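Local structure of beta-galactosidase (Geobacillus stearothermophilus, 4OIF) at residues V228-I233 with Y271-K276; W153-E158 with N238-L243; L263-G268 with I415-E420. The protein probably hydrolyses terminal non-reducing beta-D-galactose residues of beta-D-galactosides, as a zinc-binding, homotrimeric enzyme of glycoside hydrolase family 42. All blocks are in the same frame, centred on the assembly; numbering follows the deposited sequence.

Contacts 1 and 2 use successive parts of helix 218-246: their centres lie 14 Å apart and their nearest atoms about 5 Å apart, without touching. Contact 2 holds N157 and E158, a predicted substrate-binding residue and the predicted proton donor. Contact 3 also lies near the predicted active site, the side chain of F266 being about 7 Å from that of E158, and it joins the barrel to the trimerisation domain. Contacts 1 and 3, with centres 13 Å apart, are continuous, since Y271 CB packs at 3.4 Å on W419 CZ2. From contact 1 the zinc ion is about 11 Å away, measured from the T232 side chain.

Contact 1: residues V228-I233 with Y271-K276; sequences VTDQTI and YSKFAK
I233 and F274 run past each other in opposite directions and form the main apolar pair. With I233 CG1 beside its own backbone N (chi1 -64°), that methylene sits over one face of the F274 ring, 4.0 Å from I233 CG1 to the F274 ring centroid and 18° off the normal, a CH-pi contact. The extended chain then carries I233 CD1 to 3.7 Å from F274 CA. T232 meets the same ring obliquely, its CG2 lying 4.0 Å from F274 CE1, while T232 OG1 donates a hydrogen bond back to V228 O (2.8 Å), which also accepts from T232 N. An alanine at T232 would remove both branches, and would probably loosen the packing at F274 CE1 and cost V228 O one of its two donors. K273 crosses D230 at about a right angle. Its chain, bent only at the last torsion (chi4 -51°), brings K273 NZ to 3.3 Å from D230 OD1, a salt bridge that one water reinforces by donating to D230 OD1 and accepting from K273 NZ. D230 OD2 bonds W175 NE1, and T229 OG1 bonds the backbone N of D270. F274 also meets F236 edge-to-face. The arrangement belongs to a (beta/alpha)8 barrel: the short helix 271-274, between strands 252-259 and 282-284, packs against the long helix preceding the first of them.

Contact 2: residues W153-E158 with N238-L243; sequences WHVSNE and NEIVPL
The aromatic contact is a CH-pi interaction between W153 and L243, which reach toward each other tip to tip. L243 CG stands 3.5 Å from the centroid of the five-membered ring of W153 and 10° off its normal, so the branch point is centred over the face. From there L243 CD2 spreads back to W153 CG, also at 3.5 Å. W153 NE1 bonds T247 OG1, just past the end of helix 218-246; the same hydroxyl bonds L243 O.

Purely apolar contact passes through one methyl of V155: its CG2 meets I240 CG2 at 3.8 Å and L243 CD2 at 3.9 Å. The other methyl is in van der Waals contact with a charged group, V155 CG1 lying 3.7 Å from E239 CD of the carboxylate.

Polar groups are buried here, yet no hydrogen bond joins the two segments. The E239 chain bends at chi2 (-142°), and E239 OE1 comes within 3.4 Å of S156 CB. OE1 is gripped by S90 OG and Y159 OH, OE2 by N137 ND2 and T88 OG1; as S90 OG also bonds S156 OG, and T88 OG1 the S156 backbone N, E239 and S156 share two partners.

N157 and E158 follow in the loop just past the fourth barrel strand, as in other clan GH-A enzymes, and glycerol, probably from the crystallisation liquor, bonds N157 ND2 and E158 OE1. The chemistry implies an apolar strand-to-helix seam ending in a buried carboxylate whose four partners would probably stabilise its charge, and which, through T88 and S90, probably helps to hold S156, two residues before the predicted proton donor.

Contact 3: residues L263-G268 with I415-E420; sequences LIPFQG and ILYDWE
The backbones come closest at Q267 and W419, CA to CA 7.3 Å, where the chain leaving strand 264-265 passes the link between strand 413-416 and helix 419-427. W419 NE1 donates to F266 O at 2.8 Å, approaching nearly along the C=O axis (177°) and in the indole plane. Q267 first points away, then folds back through chi2 (-44°), so that its NE2 donates twice, both acceptors near the amide plane: to Y417 OH at 3.1 Å with an angle of 167°, and to P265 O at a very short 2.5 Å. Two bonds from the one NH2 thus fix the rotation of the amide. Y417 OH is also bonded to N422 ND2. P265 meets the phenol tip to tip, its CG over the ring face, 3.5 Å from Y417 CZ, while P265 CB lies 4.0 Å from W419 CZ2. Within 415-420, Y417 turns a ring edge to the W419 face, with Y417 CE2 3.4 Å above the indole plane. D418, between them, is the N-cap of helix 419-427. The contact joins barrel to trimerisation domain: strand 264-265 pairs antiparallel with strand 252-259, P265 and W419 rest on L309 of helix 296-312, and P265 also touches P439 of helix 438-451.

Contact 1: residues V228-I233 with Y271-K276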
loop_
_atom_site.group_PDB
_atom_site.type_symbol
_atom_site.label_atom_id
_atom_site.label_comp_id
_atom_site.label_asym_id
_atom_site.label_seq_id
_atom_site.Cartn_x
_atom_site.Cartn_y
_atom_site.Cartn_z
ATOM N N VAL A 228 26.429 4.872 8.316
ATOM C CA VAL A 228 25.860 3.605 8.738
ATOM C C VAL A 228 26.844 2.487 8.396
ATOM O O VAL A 228 27.139 1.604 9.242
ATOM C CB VAL A 228 24.485 3.361 8.074
ATOM C CG1 VAL A 228 24.055 1.902 8.246
ATOM C CG2 VAL A 228 23.447 4.333 8.651
ATOM N N THR A 229 27.376 2.541 7.175
ATOM C CA THR A 229 28.414 1.587 6.796
ATOM C C THR A 229 29.641 1.650 7.726
ATOM O O THR A 229 30.059 0.628 8.291
ATOM C CB THR A 229 28.874 1.805 5.345
ATOM O OG1 THR A 229 27.862 1.311 4.463
ATOM C CG2 THR A 229 30.178 1.052 5.071
ATOM N N ASP A 230 30.191 2.847 7.903
ATOM C CA ASP A 230 31.371 3.023 8.738
ATOM C C ASP A 230 31.158 2.558 10.175
ATOM O O ASP A 230 32.011 1.905 10.747
ATOM C CB ASP A 230 31.820 4.481 8.738
ATOM C CG ASP A 230 32.633 4.841 7.507
ATOM O OD1 ASP A 230 32.996 3.919 6.748
ATOM O OD2 ASP A 230 32.912 6.042 7.301
ATOM N N GLN A 231 30.017 2.885 10.757
ATOM C CA GLN A 231 29.762 2.545 12.129
ATOM C C GLN A 231 29.537 1.039 12.281
ATOM O O GLN A 231 29.950 0.434 13.295
ATOM C CB GLN A 231 28.567 3.356 12.658
ATOM C CG GLN A 231 28.384 3.275 14.172
ATOM C CD GLN A 231 29.431 3.983 14.989
ATOM O OE1 GLN A 231 30.615 3.981 14.662
ATOM N NE2 GLN A 231 28.995 4.592 16.089
ATOM N N THR A 232 28.932 0.433 11.258
ATOM C CA THR A 232 28.804 -1.028 11.216
ATOM C C THR A 232 30.189 -1.704 11.180
ATOM O O THR A 232 30.474 -2.612 11.974
ATOM C CB THR A 232 27.970 -1.471 9.999
ATOM O OG1 THR A 232 26.629 -1.018 10.166
ATOM C CG2 THR A 232 27.957 -2.973 9.855
ATOM N N ILE A 233 31.056 -1.231 10.283
ATOM C CA ILE A 233 32.410 -1.768 10.173
ATOM C C ILE A 233 33.203 -1.581 11.467
ATOM O O ILE A 233 33.868 -2.504 11.934
ATOM C CB ILE A 233 33.177 -1.126 9.027
ATOM C CG1 ILE A 233 32.506 -1.468 7.702
ATOM C CG2 ILE A 233 34.622 -1.606 9.018
ATOM C CD1 ILE A 233 33.275 -0.946 6.474
ATOM N N TYR A 271 29.518 -2.825 0.578
ATOM C CA TYR A 271 30.382 -3.991 0.700
ATOM C C TYR A 271 31.760 -3.773 0.083
ATOM O O TYR A 271 32.703 -4.497 0.405
ATOM C CB TYR A 271 29.729 -5.209 0.054
ATOM C CG TYR A 271 28.612 -5.827 0.849
ATOM C CD1 TYR A 271 28.530 -5.649 2.226
ATOM C CD2 TYR A 271 27.634 -6.589 0.221
ATOM C CE1 TYR A 271 27.512 -6.217 2.952
ATOM C CE2 TYR A 271 26.612 -7.155 0.936
ATOM C CZ TYR A 271 26.556 -6.972 2.303
ATOM O OH TYR A 271 25.534 -7.555 3.014
ATOM N N SER A 272 31.887 -2.793 -0.811
ATOM C CA SER A 272 33.179 -2.552 -1.442
ATOM C C SER A 272 34.144 -2.002 -0.396
ATOM O O SER A 272 35.359 -2.121 -0.524
ATOM C CB SER A 272 33.060 -1.593 -2.623
ATOM O OG SER A 272 32.897 -0.261 -2.199
ATOM N N LYS A 273 33.574 -1.417 0.651
ATOM C CA LYS A 273 34.331 -0.878 1.771
ATOM C C LYS A 273 34.533 -1.937 2.846
ATOM O O LYS A 273 35.581 -1.970 3.508
ATOM C CB LYS A 273 33.603 0.350 2.354
ATOM C CG LYS A 273 34.500 1.358 3.053
ATOM C CD LYS A 273 33.689 2.534 3.575
ATOM C CE LYS A 273 34.585 3.694 3.984
ATOM N NZ LYS A 273 35.661 3.233 4.909
ATOM N N PHE A 274 33.530 -2.801 3.019
ATOM C CA PHE A 274 33.545 -3.789 4.103
ATOM C C PHE A 274 34.552 -4.893 3.736
ATOM O O PHE A 274 35.245 -5.440 4.606
ATOM C CB PHE A 274 32.140 -4.379 4.332
ATOM C CG PHE A 274 31.903 -4.918 5.734
ATOM C CD1 PHE A 274 30.734 -4.618 6.416
ATOM C CD2 PHE A 274 32.883 -5.641 6.400
ATOM C CE1 PHE A 274 30.518 -5.099 7.701
ATOM C CE2 PHE A 274 32.680 -6.120 7.687
ATOM C CZ PHE A 274 31.495 -5.841 8.340
ATOM N N ALA A 275 34.633 -5.204 2.441
ATOM C CA ALA A 275 35.480 -6.290 1.948
ATOM C C ALA A 275 36.938 -6.122 2.365
ATOM O O ALA A 275 37.634 -7.108 2.645
ATOM C CB ALA A 275 35.373 -6.388 0.438
ATOM N N LYS A 276 37.389 -4.868 2.394
ATOM C CA LYS A 276 38.748 -4.542 2.822
ATOM C C LYS A 276 39.020 -4.984 4.261
ATOM O O LYS A 276 40.171 -5.122 4.654
ATOM C CB LYS A 276 39.016 -3.044 2.704
ATOM C CG LYS A 276 38.820 -2.432 1.318
ATOM C CD LYS A 276 39.236 -0.967 1.335
ATOM C CE LYS A 276 38.630 -0.195 0.179
ATOM N NZ LYS A 276 38.836 -0.944 -1.084
HETATM O O HOH W 1 35.232 2.260 7.495
#

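Contact 2: residues W153-E158 with N238-L243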
loop_
_atom_site.group_PDB
_atom_site.type_symbol
_atom_site.label_atom_id
_atom_site.label_comp_id
_atom_site.label_asym_id
_atom_site.label_seq_id
_atom_site.Cartn_x
_atom_site.Cartn_y
_atom_site.Cartn_z
ATOM N N TRP A 153 36.281 -17.827 11.402
ATOM C CA TRP A 153 35.339 -17.070 12.194
ATOM C C TRP A 153 34.225 -16.532 11.292
ATOM O O TRP A 153 34.485 -16.025 10.196
ATOM C CB TRP A 153 36.038 -15.923 12.918
ATOM C CG TRP A 153 36.949 -16.353 14.024
ATOM C CD1 TRP A 153 38.308 -16.389 13.999
ATOM C CD2 TRP A 153 36.560 -16.785 15.330
ATOM N NE1 TRP A 153 38.794 -16.824 15.203
ATOM C CE2 TRP A 153 37.738 -17.076 16.039
ATOM C CE3 TRP A 153 35.326 -16.957 15.970
ATOM C CZ2 TRP A 153 37.723 -17.537 17.352
ATOM C CZ3 TRP A 153 35.309 -17.406 17.268
ATOM C CH2 TRP A 153 36.499 -17.691 17.950
ATOM N N HIS A 154 32.992 -16.653 11.779
ATOM C CA HIS A 154 31.788 -16.154 11.125
ATOM C C HIS A 154 31.283 -14.999 11.995
ATOM O O HIS A 154 30.511 -15.198 12.925
ATOM C CB HIS A 154 30.777 -17.313 10.982
ATOM C CG HIS A 154 29.437 -16.946 10.412
ATOM N ND1 HIS A 154 28.637 -15.948 10.935
ATOM C CD2 HIS A 154 28.708 -17.529 9.427
ATOM C CE1 HIS A 154 27.499 -15.901 10.261
ATOM N NE2 HIS A 154 27.513 -16.856 9.348
ATOM N N VAL A 155 31.752 -13.788 11.732
ATOM C CA VAL A 155 31.508 -12.712 12.681
ATOM C C VAL A 155 30.111 -12.128 12.538
ATOM O O VAL A 155 29.755 -11.562 11.495
ATOM C CB VAL A 155 32.551 -11.605 12.546
ATOM C CG1 VAL A 155 32.318 -10.517 13.585
ATOM C CG2 VAL A 155 33.913 -12.197 12.742
ATOM N N SER A 156 29.340 -12.271 13.618
ATOM C CA SER A 156 27.931 -11.881 13.671
ATOM C C SER A 156 27.127 -12.627 12.619
ATOM O O SER A 156 27.466 -13.752 12.243
ATOM C CB SER A 156 27.759 -10.371 13.475
ATOM O OG SER A 156 26.464 -9.973 13.874
ATOM N N ASN A 157 26.065 -11.987 12.139
ATOM C CA ASN A 157 25.276 -12.560 11.063
ATOM C C ASN A 157 24.484 -11.516 10.278
ATOM O O ASN A 157 23.723 -10.741 10.866
ATOM C CB ASN A 157 24.329 -13.621 11.618
ATOM C CG ASN A 157 23.713 -14.454 10.531
ATOM O OD1 ASN A 157 24.337 -15.389 10.021
ATOM N ND2 ASN A 157 22.488 -14.108 10.146
ATOM N N GLU A 158 24.671 -11.516 8.955
ATOM C CA GLU A 158 23.959 -10.624 8.030
ATOM C C GLU A 158 23.796 -9.201 8.566
ATOM O O GLU A 158 22.671 -8.720 8.717
ATOM C CB GLU A 158 22.580 -11.210 7.681
ATOM C CG GLU A 158 22.651 -12.434 6.780
ATOM C CD GLU A 158 21.318 -12.828 6.158
ATOM O OE1 GLU A 158 20.258 -12.660 6.813
ATOM O OE2 GLU A 158 21.339 -13.311 5.000
ATOM N N ASN A 238 35.602 -3.880 16.338
ATOM C CA ASN A 238 35.508 -4.064 17.762
ATOM C C ASN A 238 35.275 -5.517 18.129
ATOM O O ASN A 238 35.903 -6.028 19.060
ATOM C CB ASN A 238 34.402 -3.222 18.365
ATOM C CG ASN A 238 34.385 -3.325 19.860
ATOM O OD1 ASN A 238 35.201 -2.695 20.524
ATOM N ND2 ASN A 238 33.479 -4.136 20.403
ATOM N N GLU A 239 34.361 -6.165 17.407
ATOM C CA GLU A 239 34.099 -7.594 17.602
ATOM C C GLU A 239 35.376 -8.412 17.453
ATOM O O GLU A 239 35.658 -9.278 18.271
ATOM C CB GLU A 239 33.059 -8.125 16.607
ATOM C CG GLU A 239 31.610 -7.898 16.988
ATOM C CD GLU A 239 30.731 -9.081 16.620
ATOM O OE1 GLU A 239 29.793 -8.917 15.814
ATOM O OE2 GLU A 239 30.991 -10.188 17.129
ATOM N N ILE A 240 36.145 -8.141 16.405
ATOM C CA ILE A 240 37.217 -9.052 16.049
ATOM C C ILE A 240 38.532 -8.786 16.754
ATOM O O ILE A 240 39.476 -9.551 16.566
ATOM C CB ILE A 240 37.498 -9.032 14.558
ATOM C CG1 ILE A 240 38.097 -7.679 14.161
ATOM C CG2 ILE A 240 36.224 -9.369 13.775
ATOM C CD1 ILE A 240 38.560 -7.589 12.709
ATOM N N VAL A 241 38.625 -7.718 17.545
ATOM C CA VAL A 241 39.877 -7.522 18.299
ATOM C C VAL A 241 40.466 -8.811 18.955
ATOM O O VAL A 241 41.627 -9.175 18.693
ATOM C CB VAL A 241 39.711 -6.437 19.383
ATOM C CG1 VAL A 241 40.859 -6.514 20.389
ATOM C CG2 VAL A 241 39.657 -5.071 18.733
ATOM N N PRO A 242 39.669 -9.531 19.769
ATOM C CA PRO A 242 40.266 -10.715 20.411
ATOM C C PRO A 242 40.496 -11.864 19.436
ATOM O O PRO A 242 41.321 -12.747 19.671
ATOM C CB PRO A 242 39.225 -11.108 21.457
ATOM C CG PRO A 242 37.928 -10.656 20.864
ATOM C CD PRO A 242 38.248 -9.369 20.136
ATOM N N LEU A 243 39.753 -11.859 18.343
ATOM C CA LEU A 243 39.951 -12.867 17.326
ATOM C C LEU A 243 41.327 -12.674 16.686
ATOM O O LEU A 243 42.025 -13.636 16.393
ATOM C CB LEU A 243 38.833 -12.804 16.284
ATOM C CG LEU A 243 37.551 -13.593 16.561
ATOM C CD1 LEU A 243 37.032 -13.439 17.986
ATOM C CD2 LEU A 243 36.486 -13.187 15.560
#

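Contact 3: residues L263-G268 with I415-E420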
loop_
_atom_site.group_PDB
_atom_site.type_symbol
_atom_site.label_atom_id
_atom_site.label_comp_id
_atom_site.label_asym_id
_atom_site.label_seq_id
_atom_site.Cartn_x
_atom_site.Cartn_y
_atom_site.Cartn_z
ATOM N N LEU A 263 17.713 -10.082 -7.012
ATOM C CA LEU A 263 19.034 -10.485 -6.569
ATOM C C LEU A 263 20.054 -9.388 -6.857
ATOM O O LEU A 263 21.075 -9.627 -7.497
ATOM C CB LEU A 263 19.459 -11.791 -7.249
ATOM C CG LEU A 263 18.898 -13.090 -6.680
ATOM C CD1 LEU A 263 19.532 -14.273 -7.373
ATOM C CD2 LEU A 263 19.122 -13.168 -5.172
ATOM N N ILE A 264 19.752 -8.178 -6.413
ATOM C CA ILE A 264 20.652 -7.055 -6.613
ATOM C C ILE A 264 21.607 -6.995 -5.433
ATOM O O ILE A 264 21.382 -7.655 -4.421
ATOM C CB ILE A 264 19.875 -5.742 -6.765
ATOM C CG1 ILE A 264 19.258 -5.332 -5.426
ATOM C CG2 ILE A 264 18.806 -5.893 -7.851
ATOM C CD1 ILE A 264 18.397 -4.111 -5.503
ATOM N N PRO A 265 22.704 -6.251 -5.570
ATOM C CA PRO A 265 23.585 -6.194 -4.404
ATOM C C PRO A 265 22.846 -5.655 -3.192
ATOM O O PRO A 265 21.966 -4.799 -3.351
ATOM C CB PRO A 265 24.693 -5.238 -4.847
ATOM C CG PRO A 265 24.707 -5.348 -6.332
ATOM C CD PRO A 265 23.315 -5.655 -6.770
ATOM N N PHE A 266 23.172 -6.177 -2.013
ATOM C CA PHE A 266 22.592 -5.683 -0.776
ATOM C C PHE A 266 22.775 -4.167 -0.735
ATOM O O PHE A 266 23.865 -3.659 -1.029
ATOM C CB PHE A 266 23.237 -6.358 0.436
ATOM C CG PHE A 266 22.720 -5.864 1.749
ATOM C CD1 PHE A 266 21.382 -6.019 2.085
ATOM C CD2 PHE A 266 23.571 -5.258 2.663
ATOM C CE1 PHE A 266 20.898 -5.566 3.303
ATOM C CE2 PHE A 266 23.097 -4.807 3.886
ATOM C CZ PHE A 266 21.756 -4.958 4.203
ATOM N N GLN A 267 21.697 -3.452 -0.413
ATOM C CA GLN A 267 21.690 -2.002 -0.503
ATOM C C GLN A 267 21.964 -1.332 0.826
ATOM O O GLN A 267 22.230 -0.136 0.866
ATOM C CB GLN A 267 20.355 -1.508 -1.060
ATOM C CG GLN A 267 20.209 -1.728 -2.554
ATOM C CD GLN A 267 21.476 -1.343 -3.285
ATOM O OE1 GLN A 267 21.788 -0.155 -3.427
ATOM N NE2 GLN A 267 22.237 -2.346 -3.725
ATOM N N GLY A 268 21.926 -2.103 1.910
ATOM C CA GLY A 268 22.058 -1.541 3.242
ATOM C C GLY A 268 23.459 -1.183 3.705
ATOM O O GLY A 268 23.628 -0.452 4.683
ATOM N N ILE A 415 32.666 -5.076 -15.396
ATOM C CA ILE A 415 31.517 -4.189 -15.247
ATOM C C ILE A 415 31.647 -3.394 -13.931
ATOM O O ILE A 415 31.761 -3.966 -12.856
ATOM C CB ILE A 415 30.196 -4.970 -15.254
ATOM C CG1 ILE A 415 30.012 -5.690 -16.587
ATOM C CG2 ILE A 415 29.017 -4.038 -14.943
ATOM C CD1 ILE A 415 28.695 -6.456 -16.700
ATOM N N LEU A 416 31.649 -2.075 -14.020
ATOM C CA LEU A 416 31.848 -1.241 -12.853
ATOM C C LEU A 416 30.514 -0.961 -12.153
ATOM O O LEU A 416 29.554 -0.498 -12.766
ATOM C CB LEU A 416 32.549 0.061 -13.252
ATOM C CG LEU A 416 32.759 1.156 -12.207
ATOM C CD1 LEU A 416 33.609 0.673 -11.075
ATOM C CD2 LEU A 416 33.386 2.387 -12.864
ATOM N N TYR A 417 30.477 -1.289 -10.866
ATOM C CA TYR A 417 29.337 -1.053 -10.004
ATOM C C TYR A 417 29.776 -0.171 -8.832
ATOM O O TYR A 417 30.904 -0.289 -8.359
ATOM C CB TYR A 417 28.775 -2.377 -9.499
ATOM C CG TYR A 417 27.709 -2.233 -8.441
ATOM C CD1 TYR A 417 26.427 -1.825 -8.782
ATOM C CD2 TYR A 417 27.976 -2.523 -7.104
ATOM C CE1 TYR A 417 25.434 -1.707 -7.827
ATOM C CE2 TYR A 417 26.988 -2.399 -6.136
ATOM C CZ TYR A 417 25.712 -1.990 -6.510
ATOM O OH TYR A 417 24.700 -1.846 -5.583
ATOM N N ASP A 418 28.894 0.712 -8.372
ATOM C CA ASP A 418 29.214 1.593 -7.252
ATOM C C ASP A 418 28.006 1.736 -6.309
ATOM O O ASP A 418 26.916 2.160 -6.724
ATOM C CB ASP A 418 29.672 2.958 -7.772
ATOM C CG ASP A 418 30.254 3.838 -6.687
ATOM O OD1 ASP A 418 31.420 3.632 -6.314
ATOM O OD2 ASP A 418 29.555 4.752 -6.216
ATOM N N TRP A 419 28.216 1.360 -5.047
ATOM C CA TRP A 419 27.177 1.387 -4.011
ATOM C C TRP A 419 26.680 2.800 -3.750
ATOM O O TRP A 419 25.477 3.040 -3.634
ATOM C CB TRP A 419 27.699 0.773 -2.700
ATOM C CG TRP A 419 27.352 -0.700 -2.489
ATOM C CD1 TRP A 419 26.250 -1.198 -1.848
ATOM C CD2 TRP A 419 28.125 -1.845 -2.897
ATOM N NE1 TRP A 419 26.283 -2.570 -1.842
ATOM C CE2 TRP A 419 27.424 -2.995 -2.471
ATOM C CE3 TRP A 419 29.345 -2.007 -3.572
ATOM C CZ2 TRP A 419 27.894 -4.297 -2.713
ATOM C CZ3 TRP A 419 29.815 -3.302 -3.808
ATOM C CH2 TRP A 419 29.090 -4.428 -3.379
ATOM N N GLU A 420 27.612 3.735 -3.639
ATOM C CA GLU A 420 27.234 5.105 -3.361
ATOM C C GLU A 420 26.431 5.670 -4.537
ATOM O O GLU A 420 25.454 6.382 -4.337
ATOM C CB GLU A 420 28.476 5.946 -3.036
ATOM C CG GLU A 420 29.034 5.635 -1.634
ATOM C CD GLU A 420 30.334 6.368 -1.279
ATOM O OE1 GLU A 420 30.982 6.972 -2.161
ATOM O OE2 GLU A 420 30.706 6.335 -0.091
#